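Local atomic coordinates of phosphate-binding protein (Xanthomonas axonopodis pv. citri, PDB entry 5UB3), a protein that probably serves as a periplasmic solute-binding receptor of the phosphonate-binding family, captured here with chloride and thought to work with a partner diguanylate cyclase. Residues 106-111 with 137-142; 131-136 with 202-207; 166-171 with 198-203; 183-186 with 190-193. One frame throughout, in Å; residues are numbered along the deposited sequence.

Interaction 1 (106-111 with 137-142)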
loop_
_atom_site.group_PDB
_atom_site.type_symbol
_atom_site.label_atom_id
_atom_site.label_comp_id
_atom_site.label_asym_id
_atom_site.label_seq_id
_atom_site.Cartn_x
_atom_site.Cartn_y
_atom_site.Cartn_z
ATOM N N HIS A 106 -17.177 20.377 1.203
ATOM C CA HIS A 106 -16.285 20.925 0.185
ATOM C C HIS A 106 -14.804 20.901 0.505
ATOM O O HIS A 106 -14.012 21.179 -0.364
ATOM C CB HIS A 106 -16.723 22.338 -0.193
ATOM C CG HIS A 106 -17.993 22.322 -0.958
ATOM N ND1 HIS A 106 -19.227 22.254 -0.332
ATOM C CD2 HIS A 106 -18.229 22.213 -2.286
ATOM C CE1 HIS A 106 -20.172 22.178 -1.249
ATOM N NE2 HIS A 106 -19.592 22.132 -2.440
ATOM N N SER A 107 -14.432 20.530 1.724
ATOM C CA SER A 107 -13.049 20.601 2.098
ATOM C C SER A 107 -12.825 19.539 3.131
ATOM O O SER A 107 -13.752 19.114 3.798
ATOM C CB SER A 107 -12.727 21.971 2.735
ATOM O OG SER A 107 -13.418 22.092 3.954
ATOM N N LEU A 108 -11.573 19.224 3.358
ATOM C CA LEU A 108 -11.224 18.326 4.471
ATOM C C LEU A 108 -11.772 18.722 5.847
ATOM O O LEU A 108 -12.246 17.838 6.635
ATOM C CB LEU A 108 -9.693 18.163 4.557
ATOM C CG LEU A 108 -9.289 16.959 5.408
ATOM C CD1 LEU A 108 -9.523 15.619 4.713
ATOM C CD2 LEU A 108 -7.843 17.216 5.817
ATOM N N SER A 109 -11.661 20.012 6.178
ATOM C CA SER A 109 -12.139 20.532 7.483
ATOM C C SER A 109 -13.591 20.201 7.718
ATOM O O SER A 109 -13.988 19.854 8.819
ATOM C CB SER A 109 -11.957 22.065 7.545
ATOM O OG SER A 109 -10.577 22.450 7.288
ATOM N N GLN A 110 -14.388 20.235 6.665
ATOM C CA GLN A 110 -15.833 19.855 6.769
ATOM C C GLN A 110 -16.119 18.373 6.925
ATOM O O GLN A 110 -17.302 17.967 6.971
ATOM C CB GLN A 110 -16.592 20.396 5.569
ATOM C CG GLN A 110 -16.576 21.916 5.532
ATOM C CD GLN A 110 -17.124 22.475 4.226
ATOM O OE1 GLN A 110 -17.646 21.754 3.402
ATOM N NE2 GLN A 110 -17.017 23.786 4.056
ATOM N N LEU A 111 -15.070 17.546 7.044
ATOM C CA LEU A 111 -15.265 16.174 7.510
ATOM C C LEU A 111 -15.820 16.073 8.940
ATOM O O LEU A 111 -16.414 15.040 9.291
ATOM C CB LEU A 111 -13.972 15.365 7.496
ATOM C CG LEU A 111 -13.850 14.382 6.377
ATOM C CD1 LEU A 111 -13.701 15.163 5.061
ATOM C CD2 LEU A 111 -12.628 13.535 6.667
ATOM N N ASN A 137 -4.314 18.143 10.360
ATOM C CA ASN A 137 -5.324 19.185 10.377
ATOM C C ASN A 137 -6.165 19.240 11.647
ATOM O O ASN A 137 -7.131 19.996 11.711
ATOM C CB ASN A 137 -6.180 19.032 9.124
ATOM C CG ASN A 137 -5.418 19.461 7.874
ATOM O OD1 ASN A 137 -5.384 20.651 7.506
ATOM N ND2 ASN A 137 -4.754 18.502 7.254
ATOM N N GLY A 138 -5.808 18.451 12.652
ATOM C CA GLY A 138 -6.476 18.481 13.922
ATOM C C GLY A 138 -7.891 17.983 13.877
ATOM O O GLY A 138 -8.714 18.347 14.735
ATOM N N ILE A 139 -8.190 17.140 12.893
ATOM C CA ILE A 139 -9.540 16.661 12.665
ATOM C C ILE A 139 -9.642 15.304 13.382
ATOM O O ILE A 139 -9.079 14.268 12.924
ATOM C CB ILE A 139 -9.848 16.506 11.181
ATOM C CG1 ILE A 139 -9.878 17.876 10.522
ATOM C CG2 ILE A 139 -11.148 15.761 10.984
ATOM C CD1 ILE A 139 -9.985 17.827 9.027
ATOM N N ALA A 140 -10.360 15.286 14.494
ATOM C CA ALA A 140 -10.541 14.052 15.228
ATOM C C ALA A 140 -11.353 13.060 14.384
ATOM O O ALA A 140 -12.274 13.434 13.643
ATOM C CB ALA A 140 -11.220 14.330 16.555
ATOM N N CYS A 141 -10.960 11.804 14.466
ATOM C CA CYS A 141 -11.610 10.799 13.672
ATOM C C CYS A 141 -11.649 9.506 14.430
ATOM O O CYS A 141 -10.696 8.753 14.425
ATOM C CB CYS A 141 -10.899 10.669 12.331
ATOM S SG CYS A 141 -11.946 9.767 11.124
ATOM N N ASP A 142 -12.781 9.274 15.121
ATOM C CA ASP A 142 -12.945 8.162 15.976
ATOM C C ASP A 142 -13.375 6.956 15.199
ATOM O O ASP A 142 -14.101 7.084 14.194
ATOM C CB ASP A 142 -14.021 8.458 17.025
ATOM C CG ASP A 142 -13.680 9.693 17.882
ATOM O OD1 ASP A 142 -12.595 9.703 18.461
ATOM O OD2 ASP A 142 -14.516 10.588 17.989
#

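Interaction 2 (131-136 with 202-207)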
loop_
_atom_site.group_PDB
_atom_site.type_symbol
_atom_site.label_atom_id
_atom_site.label_comp_id
_atom_site.label_asym_id
_atom_site.label_seq_id
_atom_site.Cartn_x
_atom_site.Cartn_y
_atom_site.Cartn_z
ATOM N N MET A 131 -5.458 9.089 7.369
ATOM C CA MET A 131 -5.470 9.315 8.802
ATOM C C MET A 131 -4.397 10.338 9.172
ATOM O O MET A 131 -4.597 11.191 10.013
ATOM C CB MET A 131 -5.211 8.040 9.629
ATOM C CG MET A 131 -6.361 7.087 9.684
ATOM S SD MET A 131 -7.830 7.824 10.426
ATOM C CE MET A 131 -7.843 6.954 11.979
ATOM N N LEU A 132 -3.243 10.231 8.536
ATOM C CA LEU A 132 -2.182 11.194 8.782
ATOM C C LEU A 132 -2.693 12.580 8.461
ATOM O O LEU A 132 -2.447 13.499 9.216
ATOM C CB LEU A 132 -0.933 10.887 7.925
ATOM C CG LEU A 132 0.209 11.832 8.090
ATOM C CD1 LEU A 132 0.613 11.874 9.558
ATOM C CD2 LEU A 132 1.339 11.354 7.191
ATOM N N GLU A 133 -3.376 12.705 7.328
ATOM C CA GLU A 133 -3.877 13.988 6.902
ATOM C C GLU A 133 -4.806 14.589 7.937
ATOM O O GLU A 133 -4.772 15.789 8.187
ATOM C CB GLU A 133 -4.543 13.913 5.550
ATOM C CG GLU A 133 -4.581 15.254 4.831
ATOM C CD GLU A 133 -3.256 15.652 4.170
ATOM O OE1 GLU A 133 -2.188 15.039 4.456
ATOM O OE2 GLU A 133 -3.346 16.589 3.364
ATOM N N LEU A 134 -5.631 13.762 8.537
ATOM C CA LEU A 134 -6.568 14.252 9.493
ATOM C C LEU A 134 -5.815 14.698 10.731
ATOM O O LEU A 134 -6.128 15.737 11.307
ATOM C CB LEU A 134 -7.638 13.203 9.809
ATOM C CG LEU A 134 -8.579 12.850 8.662
ATOM C CD1 LEU A 134 -9.535 11.792 9.190
ATOM C CD2 LEU A 134 -9.308 14.004 8.060
ATOM N N LEU A 135 -4.813 13.935 11.129
ATOM C CA LEU A 135 -4.028 14.333 12.266
ATOM C C LEU A 135 -3.383 15.710 12.092
ATOM O O LEU A 135 -3.471 16.562 12.990
ATOM C CB LEU A 135 -2.968 13.292 12.612
ATOM C CG LEU A 135 -3.422 12.035 13.303
ATOM C CD1 LEU A 135 -2.234 11.119 13.276
ATOM C CD2 LEU A 135 -3.878 12.180 14.755
ATOM N N ARG A 136 -2.785 15.922 10.938
ATOM C CA ARG A 136 -2.103 17.189 10.653
ATOM C C ARG A 136 -3.050 18.363 10.731
ATOM O O ARG A 136 -2.641 19.430 11.142
ATOM C CB ARG A 136 -1.454 17.177 9.254
ATOM C CG ARG A 136 -0.214 16.305 9.188
ATOM C CD ARG A 136 0.014 15.876 7.761
ATOM N NE ARG A 136 1.345 15.326 7.589
ATOM C CZ ARG A 136 1.874 14.993 6.411
ATOM N NH1 ARG A 136 1.191 15.092 5.291
ATOM N NH2 ARG A 136 3.115 14.555 6.358
ATOM N N ILE A 202 -13.907 15.379 -5.839
ATOM C CA ILE A 202 -12.719 15.370 -4.974
ATOM C C ILE A 202 -12.684 16.596 -4.061
ATOM O O ILE A 202 -12.784 17.716 -4.522
ATOM C CB ILE A 202 -11.449 15.258 -5.812
ATOM C CG1 ILE A 202 -11.492 13.926 -6.604
ATOM C CG2 ILE A 202 -10.233 15.350 -4.927
ATOM C CD1 ILE A 202 -10.613 13.973 -7.818
ATOM N N VAL A 203 -12.581 16.381 -2.747
ATOM C CA VAL A 203 -12.543 17.491 -1.802
ATOM C C VAL A 203 -11.168 17.794 -1.210
ATOM O O VAL A 203 -10.990 18.848 -0.621
ATOM C CB VAL A 203 -13.629 17.358 -0.678
ATOM C CG1 VAL A 203 -14.990 17.388 -1.325
ATOM C CG2 VAL A 203 -13.445 16.121 0.188
ATOM N N HIS A 204 -10.202 16.892 -1.358
ATOM C CA HIS A 204 -8.906 17.125 -0.781
ATOM C C HIS A 204 -7.908 16.163 -1.393
ATOM O O HIS A 204 -8.248 15.007 -1.736
ATOM C CB HIS A 204 -8.948 16.894 0.700
ATOM C CG HIS A 204 -7.671 17.234 1.382
ATOM N ND1 HIS A 204 -7.364 18.521 1.771
ATOM C CD2 HIS A 204 -6.582 16.480 1.677
ATOM C CE1 HIS A 204 -6.170 18.535 2.337
ATOM N NE2 HIS A 204 -5.660 17.319 2.263
ATOM N N ARG A 205 -6.680 16.625 -1.471
ATOM C CA ARG A 205 -5.572 15.788 -1.969
ATOM C C ARG A 205 -4.438 15.875 -0.995
ATOM O O ARG A 205 -4.161 16.968 -0.552
ATOM C CB ARG A 205 -5.100 16.294 -3.370
ATOM C CG ARG A 205 -6.107 16.063 -4.474
ATOM C CD ARG A 205 -5.614 16.522 -5.842
ATOM N NE ARG A 205 -6.573 16.152 -6.899
ATOM C CZ ARG A 205 -6.422 15.178 -7.831
ATOM N NH1 ARG A 205 -5.331 14.436 -7.925
ATOM N NH2 ARG A 205 -7.381 14.966 -8.746
ATOM N N THR A 206 -3.773 14.745 -0.683
ATOM C CA THR A 206 -2.581 14.772 0.115
ATOM C C THR A 206 -1.376 15.014 -0.775
ATOM O O THR A 206 -1.479 14.984 -2.001
ATOM C CB THR A 206 -2.361 13.454 0.912
ATOM O OG1 THR A 206 -1.987 12.390 0.032
ATOM C CG2 THR A 206 -3.641 13.066 1.698
ATOM N N ALA A 207 -0.245 15.210 -0.120
ATOM C CA ALA A 207 1.071 15.326 -0.811
ATOM C C ALA A 207 1.418 13.961 -1.352
ATOM O O ALA A 207 0.995 12.945 -0.772
ATOM C CB ALA A 207 2.165 15.797 0.172
HETATM O O HOH W 1 -3.076 19.071 1.241
HETATM O O HOH W 2 -0.338 15.866 2.711
#

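Interaction 3 (166-171 with 198-203)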
loop_
_atom_site.group_PDB
_atom_site.type_symbol
_atom_site.label_atom_id
_atom_site.label_comp_id
_atom_site.label_asym_id
_atom_site.label_seq_id
_atom_site.Cartn_x
_atom_site.Cartn_y
_atom_site.Cartn_z
ATOM N N ASN A 166 -15.507 -1.094 -2.128
ATOM C CA ASN A 166 -16.417 -0.759 -1.021
ATOM C C ASN A 166 -16.339 0.706 -0.578
ATOM O O ASN A 166 -17.346 1.336 -0.311
ATOM C CB ASN A 166 -16.205 -1.706 0.154
ATOM C CG ASN A 166 -16.851 -3.084 -0.054
ATOM O OD1 ASN A 166 -17.485 -3.371 -1.070
ATOM N ND2 ASN A 166 -16.694 -3.921 0.935
ATOM N N VAL A 167 -15.148 1.271 -0.521
ATOM C CA VAL A 167 -15.050 2.703 -0.214
ATOM C C VAL A 167 -15.915 3.472 -1.218
ATOM O O VAL A 167 -16.726 4.296 -0.865
ATOM C CB VAL A 167 -13.607 3.172 -0.312
ATOM C CG1 VAL A 167 -13.525 4.665 -0.149
ATOM C CG2 VAL A 167 -12.759 2.504 0.757
ATOM N N ALA A 168 -15.708 3.207 -2.513
ATOM C CA ALA A 168 -16.446 3.923 -3.529
ATOM C C ALA A 168 -17.952 3.614 -3.374
ATOM O O ALA A 168 -18.774 4.500 -3.322
ATOM C CB ALA A 168 -15.931 3.526 -4.901
ATOM N N ALA A 169 -18.283 2.343 -3.203
ATOM C CA ALA A 169 -19.687 1.921 -3.102
ATOM C C ALA A 169 -20.446 2.467 -1.921
ATOM O O ALA A 169 -21.588 2.891 -2.059
ATOM C CB ALA A 169 -19.778 0.405 -3.122
ATOM N N PHE A 170 -19.819 2.484 -0.735
ATOM C CA PHE A 170 -20.485 3.023 0.467
ATOM C C PHE A 170 -20.742 4.487 0.362
ATOM O O PHE A 170 -21.737 4.960 0.847
ATOM C CB PHE A 170 -19.674 2.783 1.767
ATOM C CG PHE A 170 -19.891 1.436 2.363
ATOM C CD1 PHE A 170 -19.401 0.317 1.756
ATOM C CD2 PHE A 170 -20.563 1.303 3.554
ATOM C CE1 PHE A 170 -19.607 -0.927 2.308
ATOM C CE2 PHE A 170 -20.761 0.064 4.123
ATOM C CZ PHE A 170 -20.287 -1.049 3.498
ATOM N N VAL A 171 -19.821 5.224 -0.225
ATOM C CA VAL A 171 -20.024 6.663 -0.408
ATOM C C VAL A 171 -21.083 6.872 -1.487
ATOM O O VAL A 171 -21.945 7.776 -1.362
ATOM C CB VAL A 171 -18.737 7.425 -0.744
ATOM C CG1 VAL A 171 -18.999 8.919 -0.855
ATOM C CG2 VAL A 171 -17.755 7.190 0.352
ATOM N N ARG A 198 -18.872 9.365 -11.573
ATOM C CA ARG A 198 -19.562 10.539 -12.123
ATOM C C ARG A 198 -20.378 11.268 -11.061
ATOM O O ARG A 198 -20.624 12.446 -11.212
ATOM C CB ARG A 198 -20.459 10.150 -13.304
ATOM C CG ARG A 198 -21.674 9.352 -12.904
ATOM C CD ARG A 198 -22.230 8.641 -14.113
ATOM N NE ARG A 198 -23.555 8.083 -13.892
ATOM C CZ ARG A 198 -24.164 7.240 -14.727
ATOM N NH1 ARG A 198 -23.554 6.830 -15.840
ATOM N NH2 ARG A 198 -25.360 6.762 -14.444
ATOM N N ASP A 199 -20.772 10.574 -9.991
ATOM C CA ASP A 199 -21.496 11.231 -8.892
ATOM C C ASP A 199 -20.633 11.811 -7.784
ATOM O O ASP A 199 -21.158 12.319 -6.795
ATOM C CB ASP A 199 -22.555 10.295 -8.358
ATOM C CG ASP A 199 -23.704 10.049 -9.378
ATOM O OD1 ASP A 199 -24.074 10.931 -10.142
ATOM O OD2 ASP A 199 -24.211 8.938 -9.391
ATOM N N PHE A 200 -19.310 11.756 -7.961
ATOM C CA PHE A 200 -18.354 12.177 -6.959
ATOM C C PHE A 200 -17.562 13.428 -7.302
ATOM O O PHE A 200 -17.286 13.721 -8.451
ATOM C CB PHE A 200 -17.307 11.056 -6.736
ATOM C CG PHE A 200 -17.841 9.806 -6.134
ATOM C CD1 PHE A 200 -18.948 9.804 -5.301
ATOM C CD2 PHE A 200 -17.190 8.626 -6.336
ATOM C CE1 PHE A 200 -19.397 8.626 -4.731
ATOM C CE2 PHE A 200 -17.647 7.414 -5.774
ATOM C CZ PHE A 200 -18.735 7.431 -4.958
ATOM N N ARG A 201 -17.131 14.100 -6.255
ATOM C CA ARG A 201 -16.306 15.260 -6.314
ATOM C C ARG A 201 -15.099 15.002 -5.377
ATOM O O ARG A 201 -15.256 14.551 -4.220
ATOM C CB ARG A 201 -17.171 16.416 -5.804
ATOM C CG ARG A 201 -16.509 17.751 -5.609
ATOM C CD ARG A 201 -17.573 18.868 -5.593
ATOM N NE ARG A 201 -18.738 18.559 -4.738
ATOM C CZ ARG A 201 -18.711 18.614 -3.428
ATOM N NH1 ARG A 201 -17.586 18.950 -2.817
ATOM N NH2 ARG A 201 -19.798 18.307 -2.718
ATOM N N ILE A 202 -13.907 15.379 -5.839
ATOM C CA ILE A 202 -12.719 15.370 -4.974
ATOM C C ILE A 202 -12.684 16.596 -4.061
ATOM O O ILE A 202 -12.784 17.716 -4.522
ATOM C CB ILE A 202 -11.449 15.258 -5.812
ATOM C CG1 ILE A 202 -11.492 13.926 -6.604
ATOM C CG2 ILE A 202 -10.233 15.350 -4.927
ATOM C CD1 ILE A 202 -10.613 13.973 -7.818
ATOM N N VAL A 203 -12.581 16.381 -2.747
ATOM C CA VAL A 203 -12.543 17.491 -1.802
ATOM C C VAL A 203 -11.168 17.794 -1.210
ATOM O O VAL A 203 -10.990 18.848 -0.621
ATOM C CB VAL A 203 -13.629 17.358 -0.678
ATOM C CG1 VAL A 203 -14.990 17.388 -1.325
ATOM C CG2 VAL A 203 -13.445 16.121 0.188
#

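Interaction 4 (183-186 with 190-193)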
loop_
_atom_site.group_PDB
_atom_site.type_symbol
_atom_site.label_atom_id
_atom_site.label_comp_id
_atom_site.label_asym_id
_atom_site.label_seq_id
_atom_site.Cartn_x
_atom_site.Cartn_y
_atom_site.Cartn_z
ATOM N N ASN A 183 -4.936 8.439 -5.943
ATOM C CA ASN A 183 -5.210 9.084 -7.207
ATOM C C ASN A 183 -5.195 8.109 -8.335
ATOM O O ASN A 183 -5.891 8.270 -9.273
ATOM C CB ASN A 183 -4.207 10.180 -7.451
ATOM C CG ASN A 183 -2.796 9.650 -7.583
ATOM O OD1 ASN A 183 -2.276 8.892 -6.755
ATOM N ND2 ASN A 183 -2.180 10.033 -8.668
ATOM N N VAL A 184 -4.440 7.030 -8.200
ATOM C CA VAL A 184 -4.406 5.990 -9.236
ATOM C C VAL A 184 -5.670 5.145 -9.223
ATOM O O VAL A 184 -6.279 4.827 -10.281
ATOM C CB VAL A 184 -3.207 5.072 -9.045
ATOM C CG1 VAL A 184 -3.148 4.039 -10.175
ATOM C CG2 VAL A 184 -1.941 5.890 -9.003
ATOM N N ASP A 185 -6.087 4.792 -8.016
ATOM C CA ASP A 185 -7.339 4.106 -7.819
ATOM C C ASP A 185 -8.509 4.831 -8.436
ATOM O O ASP A 185 -9.373 4.205 -9.024
ATOM C CB ASP A 185 -7.663 4.000 -6.342
ATOM C CG ASP A 185 -6.754 3.099 -5.591
ATOM O OD1 ASP A 185 -6.126 2.173 -6.142
ATOM O OD2 ASP A 185 -6.729 3.295 -4.368
ATOM N N TRP A 186 -8.518 6.157 -8.322
ATOM C CA TRP A 186 -9.541 6.995 -8.887
ATOM C C TRP A 186 -9.811 6.709 -10.369
ATOM O O TRP A 186 -10.939 6.810 -10.815
ATOM C CB TRP A 186 -9.116 8.436 -8.724
ATOM C CG TRP A 186 -10.131 9.473 -9.118
ATOM C CD1 TRP A 186 -10.036 10.350 -10.162
ATOM C CD2 TRP A 186 -11.386 9.783 -8.435
ATOM N NE1 TRP A 186 -11.135 11.171 -10.170
ATOM C CE2 TRP A 186 -11.970 10.853 -9.125
ATOM C CE3 TRP A 186 -12.044 9.252 -7.314
ATOM C CZ2 TRP A 186 -13.196 11.428 -8.735
ATOM C CZ3 TRP A 186 -13.270 9.825 -6.908
ATOM C CH2 TRP A 186 -13.828 10.899 -7.630
ATOM N N ARG A 190 -11.950 -0.859 -11.813
ATOM C CA ARG A 190 -12.347 -1.937 -10.879
ATOM C C ARG A 190 -12.565 -1.392 -9.473
ATOM O O ARG A 190 -13.399 -1.896 -8.728
ATOM C CB ARG A 190 -11.311 -3.050 -10.800
ATOM C CG ARG A 190 -11.375 -4.055 -11.961
ATOM C CD ARG A 190 -10.049 -4.789 -12.088
ATOM N NE ARG A 190 -8.963 -3.804 -12.045
ATOM C CZ ARG A 190 -7.721 -4.011 -11.615
ATOM N NH1 ARG A 190 -7.309 -5.205 -11.199
ATOM N NH2 ARG A 190 -6.871 -2.994 -11.620
ATOM N N HIS A 191 -11.808 -0.355 -9.124
ATOM C CA HIS A 191 -11.895 0.290 -7.814
ATOM C C HIS A 191 -12.886 1.447 -7.795
ATOM O O HIS A 191 -13.577 1.630 -6.821
ATOM C CB HIS A 191 -10.496 0.777 -7.387
ATOM C CG HIS A 191 -9.484 -0.328 -7.338
ATOM N ND1 HIS A 191 -8.205 -0.202 -7.832
ATOM C CD2 HIS A 191 -9.593 -1.600 -6.897
ATOM C CE1 HIS A 191 -7.551 -1.331 -7.646
ATOM N NE2 HIS A 191 -8.374 -2.198 -7.090
ATOM N N MET A 192 -12.936 2.234 -8.868
ATOM C CA MET A 192 -13.825 3.388 -8.951
ATOM C C MET A 192 -14.654 3.291 -10.239
ATOM O O MET A 192 -14.316 3.943 -11.227
ATOM C CB MET A 192 -13.011 4.670 -8.891
ATOM C CG MET A 192 -13.760 5.958 -9.209
ATOM S SD MET A 192 -15.001 6.492 -8.001
ATOM C CE MET A 192 -14.000 6.394 -6.519
ATOM N N PRO A 193 -15.747 2.487 -10.219
ATOM C CA PRO A 193 -16.651 2.327 -11.381
ATOM C C PRO A 193 -17.142 3.659 -11.892
ATOM O O PRO A 193 -17.517 4.532 -11.119
ATOM C CB PRO A 193 -17.834 1.493 -10.860
ATOM C CG PRO A 193 -17.414 0.959 -9.556
ATOM C CD PRO A 193 -16.311 1.825 -9.027
HETATM O O HOH W 3 -12.231 5.192 -12.302
#

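Interaction 1 (106-111 with 137-142)
Ile-139 reaches Leu-108 with an extended branch: CG1 stands beside its own backbone N and opposite the carbonyl carbon (chi1 -67°), and CD1 continues the chain outward (chi2 172°). Leu-108 answers by turning CG away from its backbone N (chi1 -164°), which lets CG meet Ile-139 and CD2 meet Asn-137. The terminal methyl of Ile-139 rests against the backbone of Leu-108 and Ser-109, where the 3-10 turn begins, with CD1 3.3 Å from Leu-108 O. The same CD1 lies 3.8 Å from Leu-108 CG and equally far from Ser-109 CA. The carbonyl that receives this methyl is already engaged, because Leu-108 O accepts Leu-111 N at 2.9 Å within the turn. The other side-chain contact is made by Leu-108 CD2, which comes to 3.6 Å from Asn-137 ND2, the two side chains crossing at about a right angle. That amide nitrogen spends its polarity elsewhere, on Glu-133 O, and Leu-108 CD2 adds only a van der Waals neighbour. The extended side chain of Gln-110 runs back along the turn, and OE1 accepts His-106 N at 2.6 Å, the donor standing above the carbonyl plane. Leu-108 also packs on Glu-133 and Leu-134, which joins the turn to helix 124-136. Ile-139 directly follows Gly-138, whose positive phi makes it the C-prime residue of the Schellman motif that closes this helix.

Interaction 2 (131-136 with 202-207)
The imidazole of His-204 meets Glu-133 at its edge, with OE2 lying almost in the ring plane, while the carboxylate is turned 62° away from the ring. A second flat group, the guanidinium of Arg-136, has Leu-132 CD2 over the centre of one face and water 2 at its edge. NE2 of His-204 donates to Glu-133 OE2 at 2.7 Å in a nearly straight bond (N-H...O 171°), using the anti side of the carboxylate oxygen. Glu-133 gets there because its chain bends at chi2 (78°), which swings the carboxylate off helix 124-136 toward the strand. His-204 belongs to a classic beta bulge in strand 200-205: it and Val-203 both face Phe-97 of the neighbouring antiparallel strand 92-100. Two waters extend the grip. Water 1 donates to Glu-133 OE2 and to Arg-205 O (3.0 Å). Water 2 donates to Glu-133 OE1 at 2.7 Å and accepts from Ala-207 N at 2.9 Å. Arg-136 NH1 adds a weak salt bridge to Glu-133 OE1 at 3.5 Å, and with both oxygens engaged by donors the buried carboxylate is probably stabilised as an anion. The methyl of Thr-206 also packs against the carboxylate, CG2 lying 3.6 Å from Glu-133 CD, while Thr-206 OG1 is occupied by Thr-95 N and Ala-207 O. Leu-108 packs on the side chains of both Glu-133 and His-204.

Interaction 3 (166-171 with 198-203)
Ala-168 and Val-171 meet Phe-200 from a helical turn whose shortest hydrogen bond, Phe-170 N to Asn-166 O, is 2.8 Å long; the next, Val-171 N to Val-167 O, is 3.3 Å. No hydrogen bond spans the two segments. This is helix-on-sheet packing in an alpha/beta lobe of a periplasmic binding protein, with helix 164-172 lying against strand 200-205, which pairs antiparallel with strand 92-100. Phe-200 bridges the gap by itself. Its ring stem stands beside the backbone N and opposite the carbonyl carbon (chi1 -66°), which sends the far end of the ring toward the helix. Val-171 supports one corner of that ring: its CG1, set opposite its own backbone N (chi1 -177°), approaches Phe-200 CE1 to 3.9 Å, and the two side chains lie at a slant. At the other corner, Ala-168 CB is a looser neighbour, 4.3 Å from Phe-200 CE2. All three residues are buried. Phe-98 of strand 92-100 also meets the Phe-200 ring, with the planes inclined at about 45°, and Met-192 and Trp-186 touch it as well. Near the start of the strand, a hydrogen bond between Asp-199 OD2 and His-172 NE2 ties the same helix to this segment. The nearest approach of all is by the ring tip: Phe-200 CZ lies 3.4 Å from Ala-168 O, the carbonyl oxygen standing at the ring edge near its plane.

Interaction 4 (183-186 with 190-193)
Met-192 packs closely on Trp-186, whereas His-191 and Asp-185 are only loosely associated. Met-192 starts with CG opposite its backbone N and then folds at both chi2 (69°) and chi3, which brings the thioether obliquely alongside the six-membered ring. CG lies above one face of the Trp-186 ring, offset toward the rim, and CE comes within 3.5 Å of Trp-186 CZ3. The sulfur makes a Met-aromatic contact, SD sitting 4.5 Å from the centroid of the six-membered ring and 37° off its normal. Met-192 was modelled in two conformers, and these distances hold for one of them. CG also rests 3.4 Å from Trp-186 O. Water 3 donates to both Trp-186 O and Met-192 O, the latter at 2.7 Å; the former distance is unusually short and its exact value doubtful. The indole is further engaged by Lys-197 in a cation-pi contact and by Phe-98. At the looser end, Asp-185 OD1 approaches His-191 ND1 to 3.6 Å, with carboxylate and imidazole planes 73° apart. OD1 has its main partner in Lys-164, whose ammonium forms a salt bridge with it. The contact thus combines apolar packing on the indole with a carboxylate whose OD1 is paired with Lys-164, and the histidine probably feels Asp-185 mainly through its charge.

All four contacts lie in the same lobe of this two-lobed receptor, and strand 200-205 connects them. Interactions 2 and 3 share Ile-202 and Val-203 on that strand, their centres about 16 Å apart. Interaction 1 adjoins interaction 2, with centres about 9 Å apart: Ile-139 N lies 3.0 Å from Leu-134 O, and Leu-108 CB lies 3.6 Å from His-204 ND1. On the other flank, interactions 3 and 4 are about 10 Å apart between centres, and Phe-200 CD2 lies 3.5 Å from Met-192 SD in its modelled conformer. Interactions 1 and 4 do not touch, their nearest atoms being about 13 Å apart. In this fold the ligand usually binds in the cleft between lobes.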